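Local coordinates for protein exonuclease (Laribacter hongkongensis, PDB 3SYY) that digests double-stranded DNA with strict 5'-to-3' polarity, as a magnesium-binding alkaline exonuclease of the PD-(D/E)XK nuclease class, at residues M61-E66 against S154-L159; A73-I76 against G80-V83; I122-T127 against Q164-R169. All blocks are in the same frame, centred on the assembly; numbering follows the deposited sequence.

Contact 1: residues M61-E66 against S154-L159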
# COMPACT_ATOMS: atom_id res chain seq x y z
N MET A 61 -0.61 11.00 9.95
CA MET A 61 -1.84 11.80 9.91
C MET A 61 -2.40 12.02 11.29
O MET A 61 -2.76 13.13 11.65
CB MET A 61 -2.91 11.17 9.01
CG MET A 61 -3.20 11.94 7.74
SD MET A 61 -3.62 10.87 6.33
CE MET A 61 -2.00 10.63 5.54
N GLN A 62 -2.49 10.95 12.07
CA GLN A 62 -3.03 11.05 13.41
C GLN A 62 -2.11 11.92 14.31
O GLN A 62 -2.59 12.77 15.06
CB GLN A 62 -3.21 9.66 14.00
CG GLN A 62 -3.72 9.63 15.46
CD GLN A 62 -4.29 8.28 15.87
OE1 GLN A 62 -4.75 7.49 15.03
NE2 GLN A 62 -4.27 8.00 17.17
N ARG A 63 -0.80 11.67 14.22
CA ARG A 63 0.18 12.39 15.03
C ARG A 63 0.06 13.88 14.68
O ARG A 63 -0.02 14.73 15.56
CB ARG A 63 1.59 11.87 14.74
CG ARG A 63 2.66 12.56 15.60
CD ARG A 63 3.95 12.68 14.83
NE ARG A 63 4.72 13.82 15.32
CZ ARG A 63 4.68 15.05 14.79
NH1 ARG A 63 5.42 15.99 15.35
NH2 ARG A 63 3.93 15.32 13.70
N GLY A 64 -0.03 14.15 13.38
CA GLY A 64 -0.25 15.47 12.82
C GLY A 64 -1.45 16.22 13.37
O GLY A 64 -1.31 17.37 13.81
N THR A 65 -2.63 15.59 13.33
CA THR A 65 -3.88 16.17 13.82
C THR A 65 -3.76 16.51 15.28
O THR A 65 -4.23 17.58 15.71
CB THR A 65 -5.11 15.21 13.58
OG1 THR A 65 -5.23 14.97 12.17
CG2 THR A 65 -6.40 15.84 14.03
N GLU A 66 -3.11 15.63 16.04
CA GLU A 66 -2.94 15.85 17.46
C GLU A 66 -1.99 16.99 17.79
O GLU A 66 -2.10 17.60 18.84
CB GLU A 66 -2.47 14.59 18.16
CG GLU A 66 -3.64 13.69 18.55
CD GLU A 66 -3.21 12.45 19.26
OE1 GLU A 66 -2.32 11.76 18.72
OE2 GLU A 66 -3.77 12.15 20.34
N SER A 154 3.79 25.67 8.92
CA SER A 154 4.23 24.27 9.06
C SER A 154 4.96 24.11 10.40
O SER A 154 5.75 25.01 10.80
CB SER A 154 5.10 23.90 7.85
OG SER A 154 5.56 22.55 7.88
N TYR A 155 4.67 23.04 11.15
CA TYR A 155 5.23 22.88 12.50
C TYR A 155 5.67 21.44 12.75
O TYR A 155 4.88 20.48 12.53
CB TYR A 155 4.19 23.24 13.52
CG TYR A 155 4.61 23.13 14.95
CD1 TYR A 155 5.49 24.07 15.52
CD2 TYR A 155 4.09 22.14 15.77
CE1 TYR A 155 5.87 23.96 16.86
CE2 TYR A 155 4.45 22.03 17.11
CZ TYR A 155 5.33 22.95 17.64
OH TYR A 155 5.67 22.80 18.95
N ASP A 156 6.88 21.30 13.26
CA ASP A 156 7.34 19.98 13.71
C ASP A 156 8.18 20.11 14.97
O ASP A 156 9.32 20.55 14.90
CB ASP A 156 8.17 19.32 12.60
CG ASP A 156 8.49 17.84 12.91
OD1 ASP A 156 8.26 17.37 14.04
OD2 ASP A 156 8.94 17.16 12.00
N ASP A 157 7.63 19.65 16.08
CA ASP A 157 8.30 19.74 17.34
C ASP A 157 9.44 18.74 17.52
O ASP A 157 10.12 18.78 18.55
CB ASP A 157 7.28 19.60 18.48
CG ASP A 157 6.70 18.21 18.57
OD1 ASP A 157 6.21 17.86 19.63
OD2 ASP A 157 6.74 17.42 17.61
N ARG A 158 9.66 17.84 16.57
CA ARG A 158 10.78 16.88 16.74
C ARG A 158 12.13 17.51 16.47
O ARG A 158 13.16 16.94 16.84
CB ARG A 158 10.59 15.66 15.83
CG ARG A 158 9.35 14.88 16.25
CD ARG A 158 8.90 13.87 15.16
NE ARG A 158 8.26 14.58 14.07
CZ ARG A 158 7.47 14.00 13.17
NH1 ARG A 158 7.19 12.69 13.27
NH2 ARG A 158 6.92 14.74 12.20
N LEU A 159 12.12 18.67 15.80
CA LEU A 159 13.32 19.31 15.30
C LEU A 159 13.92 20.23 16.38
O LEU A 159 13.26 20.53 17.34
CB LEU A 159 12.97 20.11 14.05
CG LEU A 159 12.78 19.21 12.82
CD1 LEU A 159 12.22 19.97 11.71
CD2 LEU A 159 14.14 18.63 12.37
O HOH W 1 5.01 17.77 12.24

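Contact 2: residues A73-I76 against G80-V83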
# COMPACT_ATOMS: atom_id res chain seq x y z
N ALA A 73 -0.88 27.26 18.97
CA ALA A 73 -0.36 28.03 20.10
C ALA A 73 0.95 28.68 19.72
O ALA A 73 1.12 29.86 19.96
CB ALA A 73 -0.22 27.19 21.35
N ARG A 74 1.87 27.93 19.11
CA ARG A 74 3.14 28.48 18.66
C ARG A 74 2.98 29.69 17.74
O ARG A 74 3.76 30.67 17.82
CB ARG A 74 4.02 27.41 17.99
CG ARG A 74 5.40 27.91 17.53
CD ARG A 74 6.36 28.24 18.75
NE ARG A 74 7.73 28.35 18.24
CZ ARG A 74 8.63 27.36 18.17
NH1 ARG A 74 8.38 26.15 18.68
NH2 ARG A 74 9.82 27.59 17.63
N TYR A 75 2.00 29.62 16.84
CA TYR A 75 1.78 30.73 15.92
C TYR A 75 1.41 32.00 16.71
O TYR A 75 1.95 33.06 16.43
CB TYR A 75 0.63 30.41 14.95
CG TYR A 75 0.11 31.57 14.15
CD1 TYR A 75 0.79 32.02 13.02
CD2 TYR A 75 -1.08 32.22 14.51
CE1 TYR A 75 0.28 33.04 12.24
CE2 TYR A 75 -1.59 33.28 13.73
CZ TYR A 75 -0.90 33.68 12.61
OH TYR A 75 -1.34 34.69 11.78
N ILE A 76 0.45 31.89 17.63
CA ILE A 76 0.04 33.04 18.50
C ILE A 76 1.24 33.54 19.35
O ILE A 76 1.45 34.75 19.54
CB ILE A 76 -1.18 32.69 19.37
CG1 ILE A 76 -2.40 32.29 18.52
CG2 ILE A 76 -1.64 33.88 20.31
CD1 ILE A 76 -3.37 31.38 19.30
N GLY A 80 1.42 37.09 18.18
CA GLY A 80 0.49 37.87 18.99
C GLY A 80 -0.89 38.11 18.38
O GLY A 80 -1.63 38.99 18.86
N GLU A 81 -1.26 37.34 17.34
CA GLU A 81 -2.55 37.55 16.66
C GLU A 81 -3.71 36.97 17.45
O GLU A 81 -3.54 36.01 18.21
CB GLU A 81 -2.54 36.96 15.25
CG GLU A 81 -1.55 37.56 14.32
CD GLU A 81 -2.10 38.76 13.49
OE1 GLU A 81 -3.23 39.22 13.72
OE2 GLU A 81 -1.38 39.23 12.60
N ILE A 82 -4.90 37.57 17.31
CA ILE A 82 -6.12 37.01 17.89
C ILE A 82 -6.65 35.91 16.94
O ILE A 82 -7.03 36.19 15.80
CB ILE A 82 -7.21 38.10 18.07
CG1 ILE A 82 -8.56 37.52 18.53
CG2 ILE A 82 -7.45 38.84 16.77
CD1 ILE A 82 -8.92 37.82 19.97
N VAL A 83 -6.72 34.68 17.42
CA VAL A 83 -7.15 33.56 16.57
C VAL A 83 -8.45 33.00 17.07
O VAL A 83 -8.56 32.68 18.24
CB VAL A 83 -6.07 32.44 16.50
CG1 VAL A 83 -6.51 31.27 15.58
CG2 VAL A 83 -4.76 33.01 15.98

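Contact 3: residues I122-T127 against Q164-R169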
# COMPACT_ATOMS: atom_id res chain seq x y z
N ILE A 122 10.99 20.17 6.48
CA ILE A 122 12.31 20.64 6.06
C ILE A 122 12.30 21.13 4.63
O ILE A 122 12.88 22.20 4.30
CB ILE A 122 13.41 19.54 6.28
CG1 ILE A 122 13.58 19.37 7.79
CG2 ILE A 122 14.72 19.92 5.54
CD1 ILE A 122 14.49 18.19 8.24
N GLU A 123 11.60 20.40 3.75
CA GLU A 123 11.55 20.87 2.38
C GLU A 123 10.77 22.18 2.29
O GLU A 123 11.09 22.99 1.44
CB GLU A 123 10.95 19.82 1.44
CG GLU A 123 11.97 18.70 1.17
CD GLU A 123 11.48 17.70 0.10
OE1 GLU A 123 10.27 17.33 0.13
OE2 GLU A 123 12.32 17.29 -0.74
N THR A 124 9.76 22.37 3.13
CA THR A 124 9.01 23.66 3.14
C THR A 124 9.98 24.80 3.58
O THR A 124 9.99 25.87 2.95
CB THR A 124 7.81 23.62 4.07
OG1 THR A 124 6.93 22.60 3.56
CG2 THR A 124 7.04 24.99 4.10
N ILE A 125 10.78 24.55 4.62
CA ILE A 125 11.77 25.57 5.04
C ILE A 125 12.74 25.90 3.90
O ILE A 125 12.97 27.08 3.63
CB ILE A 125 12.47 25.18 6.31
CG1 ILE A 125 11.43 25.21 7.44
CG2 ILE A 125 13.73 26.09 6.59
CD1 ILE A 125 11.97 24.66 8.73
N LYS A 126 13.26 24.87 3.22
CA LYS A 126 14.15 25.05 2.06
C LYS A 126 13.55 25.90 0.93
O LYS A 126 14.21 26.81 0.43
CB LYS A 126 14.55 23.70 1.45
CG LYS A 126 15.52 22.86 2.25
CD LYS A 126 15.85 21.67 1.38
CE LYS A 126 16.58 20.64 2.14
NZ LYS A 126 17.19 19.72 1.14
N THR A 127 12.32 25.62 0.52
CA THR A 127 11.81 26.33 -0.63
C THR A 127 11.14 27.64 -0.22
O THR A 127 10.96 28.50 -1.05
CB THR A 127 10.75 25.50 -1.39
OG1 THR A 127 9.61 25.34 -0.54
CG2 THR A 127 11.32 24.13 -1.83
N GLN A 164 11.61 24.34 14.17
CA GLN A 164 10.31 23.74 14.45
C GLN A 164 9.17 24.49 13.74
O GLN A 164 8.15 23.87 13.37
CB GLN A 164 10.04 23.72 15.93
CG GLN A 164 10.95 22.75 16.70
CD GLN A 164 10.77 22.82 18.21
OE1 GLN A 164 11.31 21.97 18.95
NE2 GLN A 164 10.09 23.84 18.68
N TYR A 165 9.35 25.81 13.55
CA TYR A 165 8.24 26.70 13.17
C TYR A 165 8.49 27.44 11.89
O TYR A 165 9.56 28.05 11.73
CB TYR A 165 7.94 27.67 14.30
CG TYR A 165 6.91 28.71 13.95
CD1 TYR A 165 5.55 28.43 14.05
CD2 TYR A 165 7.31 29.98 13.55
CE1 TYR A 165 4.59 29.42 13.74
CE2 TYR A 165 6.40 30.97 13.25
CZ TYR A 165 5.04 30.70 13.36
OH TYR A 165 4.19 31.73 13.03
N PHE A 166 7.54 27.33 10.93
CA PHE A 166 7.66 28.03 9.66
C PHE A 166 6.33 28.68 9.37
O PHE A 166 5.26 28.07 9.58
CB PHE A 166 8.01 27.06 8.50
CG PHE A 166 7.88 27.69 7.13
CD1 PHE A 166 8.94 28.32 6.56
CD2 PHE A 166 6.65 27.68 6.45
CE1 PHE A 166 8.84 28.92 5.33
CE2 PHE A 166 6.52 28.26 5.23
CZ PHE A 166 7.62 28.86 4.64
N CYS A 167 6.38 29.92 8.90
CA CYS A 167 5.13 30.62 8.57
C CYS A 167 5.40 31.56 7.41
O CYS A 167 6.48 32.24 7.36
CB CYS A 167 4.53 31.31 9.77
SG CYS A 167 3.05 32.34 9.40
N THR A 168 4.47 31.57 6.45
CA THR A 168 4.59 32.53 5.31
C THR A 168 3.17 32.98 4.92
O THR A 168 2.21 32.20 5.06
CB THR A 168 5.35 31.94 4.12
OG1 THR A 168 5.71 32.97 3.18
CG2 THR A 168 4.52 30.83 3.36
N ARG A 169 3.03 34.24 4.47
CA ARG A 169 1.71 34.80 4.22
C ARG A 169 1.33 34.68 2.78
O ARG A 169 2.13 35.03 1.90
CB ARG A 169 1.63 36.29 4.57
CG ARG A 169 0.15 36.77 4.66
CD ARG A 169 0.04 38.00 5.52
NE ARG A 169 0.05 37.67 6.95
CZ ARG A 169 -0.20 38.56 7.90
NH1 ARG A 169 -0.49 39.80 7.55
NH2 ARG A 169 -0.18 38.23 9.17

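Contact 1: residues M61-E66 against S154-L159
Arg63 lays its guanidinium flat on that of Arg158, the two CZ atoms 3.4 Å apart and the planes only 3° from parallel. The side chains converge from opposing sides, Arg63 off its helix with CG anti to the backbone N (chi1 -178°). This like-charged stack is the tight part of the contact, and the carboxylates beside it probably make it tolerable. Arg158 grips Asp156 side-on: Arg158 NE reaches the syn lone pair of Asp156 OD1 at 2.8 Å, and Arg158 NH2 donates to Asp156 OD2. The same OD1 accepts the backbone N of Arg158 at 2.9 Å, an Asx turn, while Thr118 holds OD2. Arg63 is held more loosely. Its NH1 makes a weak, bent bond to Asp157 OD2 at the guanidinium edge (3.0 Å, 122°) and pairs with Asp156 OD1 through charge alone. On the looser side a water accepts from Arg63 NH2 at 3.0 Å and donates to Tyr155 O. Through NH1, Arg158 salt-bridges a second anion, Glu53 of the second subunit, so the network reaches the subunit interface. It joins the early turns of helix 59-79 to the exit of strand 149-155, with helix 118-127 packed against Asp156 and Arg158.

Contact 2: residues A73-I76 against G80-V83
Helix 59-79 ends with one more backbone bond, Gly80 N to Ile76 O at 2.7 Å with an N-H...O angle of 151°, before Gly80 takes a positive phi (73°) and the chain doubles back along the last turn. Ile76 and Val83 make the closest side-chain packing. Val83 points its CB toward the helix, and its CG2 comes to 3.5 Å from Ile76 CG1, while Ile76 CD1 rests against Val83 CB and CG2 at about 4.0 Å. The other branch, Ile76 CG2, is anti to the backbone N and lies 3.5 Å from the carbonyl oxygen Glu81 O, so the two branches of this one isoleucine bridge two residues of the returning chain. Val83 CG2 also serves Tyr75: it sits at the ring edge, near the ring plane, 3.9 Å from Tyr75 CE2. Glu81 CB approaches the same CE2 obliquely, and farther out Glu81 CG comes within 3.8 Å of Tyr75 OH. That is a carbon-oxygen packing contact; the hydroxyl's hydrogen bond is to Asp151 on strand 149-155, which ties the far end of the tyrosine to the sheet. The Glu81 chain is bent at chi2, and its carboxylate plane lies within 9° of the tyrosine ring plane. Thr79, between the two segments, links both sides of the turn, its OG1 bonded to Tyr75 O and to Glu81 N. The contact is the reversal that carries the chain from helix 59-79 into edge strand 83-84 of the five-stranded sheet; Tyr75 packs on strands 103-105, 149-155 and 165-171, and Glu81 on strand 103-105.

Contact 3: residues I122-T127 against Q164-R169
Phe166 reaches from edge strand 165-171 to the side of helix 118-127, a helix packed on the mixed five-stranded sheet of this PD-(D/E)XK nuclease fold. Its CB, pointing toward the helix, meets Ile125 CG1 at 4.0 Å as the two side chains run alongside one another, pointing contrary ways. CG stands anti to the backbone N (chi1 169°), which carries the ring over to Thr124; Phe166 CG is 4.1 Å from the methyl Thr124 CG2. The ring then divides its contacts. On one flank CD1 stays near Ile125 CG1, and CE1 approaches the backbone oxygen Thr124 O at 4.0 Å. On the other, CD2 and CE2 lie under the threonine methyl, and CZ, at the tip, is 4.0 Å from the same CG2. Thr124 puts this methyl, not its hydroxyl, on the phenylalanine: OG1 is bonded to Thr120 O one turn back in the helix. Thr124 and Phe166 both pack on Phe152 of the neighbouring strand, while Lys126 NZ forms a salt bridge with Glu194 of the second subunit. No hydrogen bond crosses here; the grip is a CH-pi contact, Thr124 CG2 3.8 Å from the ring centroid and 26° off the normal.

From the N terminus, the first of these segments comes on helix 59-79, whose early turns form one side of contact 1 and whose last turns form one side of contact 2. Contact 2 closes at once, a short loop ending at strand 83-84, and falls wholly within the long loop that contact 1 closes some 88 residues on. Contact 3 opens inside that long loop, at helix 118-127, but closes beyond it on strand 165-171, so contacts 1 and 3 cross while contacts 2 and 3 follow in series. Strands 149-155 and 165-171 are sheet neighbours, joining contacts 1 and 3 probably through Asp156 N to Gln164 O; Tyr75 against Tyr165 joins contacts 2 and 3.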